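Local coordinates for protein phytoene synthase (Enterococcus hirae, PDB 5IYS) that binds magnesium and the farnesyl diphosphate analogue farnesyl thiodiphosphate, and probably condenses prenyl diphosphates head to head, as squalene and phytoene synthases do, at residues P8-Y12 with V94-N98. Residues are numbered along the deposited sequence; the frame is centred on the assembly and turned at random.
Sequences PFQEY and VVFDN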
# COMPACT_ATOMS: atom_id res chain seq x y z
N PRO A 8 17.52 4.76 21.36
CA PRO A 8 17.89 4.52 19.95
C PRO A 8 17.19 5.47 18.97
O PRO A 8 17.71 5.71 17.88
CB PRO A 8 17.51 3.05 19.72
CG PRO A 8 16.49 2.74 20.77
CD PRO A 8 16.78 3.64 21.95
N PHE A 9 16.10 6.11 19.41
CA PHE A 9 15.45 7.12 18.58
C PHE A 9 16.16 8.47 18.63
O PHE A 9 15.96 9.33 17.77
CB PHE A 9 13.95 7.24 18.88
CG PHE A 9 13.15 6.03 18.49
CD1 PHE A 9 12.98 4.97 19.36
CD2 PHE A 9 12.59 5.93 17.22
CE1 PHE A 9 12.32 3.81 18.98
CE2 PHE A 9 11.92 4.77 16.83
CZ PHE A 9 11.74 3.73 17.71
N GLN A 10 17.02 8.64 19.63
CA GLN A 10 17.88 9.81 19.64
C GLN A 10 19.15 9.46 18.88
O GLN A 10 19.61 10.23 18.03
CB GLN A 10 18.17 10.26 21.08
CG GLN A 10 19.14 11.42 21.23
CD GLN A 10 19.79 11.48 22.62
OE1 GLN A 10 20.07 12.57 23.13
NE2 GLN A 10 20.06 10.32 23.22
N GLU A 11 19.71 8.28 19.17
CA GLU A 11 20.96 7.87 18.53
C GLU A 11 20.85 7.91 17.00
O GLU A 11 21.73 8.46 16.33
CB GLU A 11 21.36 6.45 18.97
CG GLU A 11 22.71 6.06 18.38
CD GLU A 11 23.28 4.77 18.96
OE1 GLU A 11 22.68 4.26 19.93
OE2 GLU A 11 24.30 4.27 18.43
N TYR A 12 19.73 7.40 16.50
CA TYR A 12 19.45 7.31 15.06
C TYR A 12 18.41 8.32 14.59
O TYR A 12 17.77 8.11 13.55
CB TYR A 12 19.00 5.89 14.70
CG TYR A 12 20.07 4.89 14.99
CD1 TYR A 12 21.13 4.71 14.10
CD2 TYR A 12 20.10 4.20 16.20
CE1 TYR A 12 22.15 3.81 14.38
CE2 TYR A 12 21.10 3.27 16.48
CZ TYR A 12 22.13 3.10 15.57
OH TYR A 12 23.12 2.18 15.81
N VAL A 94 16.66 -0.58 14.26
CA VAL A 94 15.98 -0.17 15.50
C VAL A 94 14.55 -0.68 15.66
O VAL A 94 14.14 -1.16 16.73
CB VAL A 94 15.98 1.38 15.64
CG1 VAL A 94 15.16 1.79 16.87
CG2 VAL A 94 17.39 1.91 15.75
N VAL A 95 13.79 -0.64 14.56
CA VAL A 95 12.44 -1.19 14.59
C VAL A 95 12.46 -2.69 14.89
O VAL A 95 11.69 -3.18 15.72
CB VAL A 95 11.67 -0.87 13.28
CG1 VAL A 95 10.24 -1.34 13.40
CG2 VAL A 95 11.68 0.66 12.98
N PHE A 96 13.31 -3.43 14.16
CA PHE A 96 13.47 -4.87 14.38
C PHE A 96 14.00 -5.20 15.78
O PHE A 96 13.59 -6.21 16.38
CB PHE A 96 14.41 -5.50 13.35
CG PHE A 96 13.71 -5.99 12.09
CD1 PHE A 96 13.14 -5.07 11.21
CD2 PHE A 96 13.53 -7.35 11.84
CE1 PHE A 96 12.54 -5.48 10.02
CE2 PHE A 96 12.84 -7.80 10.68
CZ PHE A 96 12.35 -6.85 9.77
N ASP A 97 14.78 -4.31 16.38
CA ASP A 97 15.20 -4.47 17.78
C ASP A 97 14.05 -4.32 18.77
O ASP A 97 14.12 -4.87 19.90
CB ASP A 97 16.27 -3.46 18.17
CG ASP A 97 17.65 -3.83 17.69
OD1 ASP A 97 17.86 -4.94 17.12
OD2 ASP A 97 18.55 -2.98 17.85
N ASN A 98 13.12 -3.43 18.43
CA ASN A 98 12.09 -2.99 19.38
C ASN A 98 10.77 -3.75 19.29
O ASN A 98 9.97 -3.68 20.21
CB ASN A 98 11.79 -1.49 19.21
CG ASN A 98 12.93 -0.57 19.71
OD1 ASN A 98 13.87 -1.00 20.37
ND2 ASN A 98 12.85 0.70 19.33
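V94, on the last turns of helix 87-98, points its CA-to-CB bond at the short N-terminal helix 8-11 and packs among P8, F9 and Y12. With chi1 at t, its methyls split the two rings between them, CG1 facing F9 and CG2 facing Y12, while CB of P8 lies near both (3.9 Å from CG1 and 4.1 Å from CG2 of V94). CG1 sits over one face of the F9 ring, 4.3 Å from the ring centroid and 22° off its normal, a CH-pi contact whose closest ring atom is CZ of F9 at 4.0 Å. CG2 is 3.6 Å from CD2 of Y12. The aromatic side chains both adopt chi1 m, yet reach V94 differently: CB of Y12 already points toward the helix, whereas that of F9 leaves sideways and the ring extends to the contact. Helical spacing brings P8, F9 and Y12 to the same valine, and the bond from N of Y12 to O of P8 (3.0 Å) closes the turn that carries them. One turn beyond V94, N98 (chi1 m) extends its amide to the F9 ring; its ND2 comes within 3.2 Å of CE1 of F9, an oblique approach, with the exposed N98 bordering an otherwise apolar contact. Beyond the two segments, F9 stacks on F16 of helix 13-26 and touches R40, Q43 and S44 of helix 39-60. The 215 Å² buried, summed over both segments, is modest and lies away from the magnesium and ligand sites: this is peripheral helix-helix packing, in which an N-terminal turn docks on the end of a helix of the all-alpha trans-isoprenyl diphosphate synthase fold.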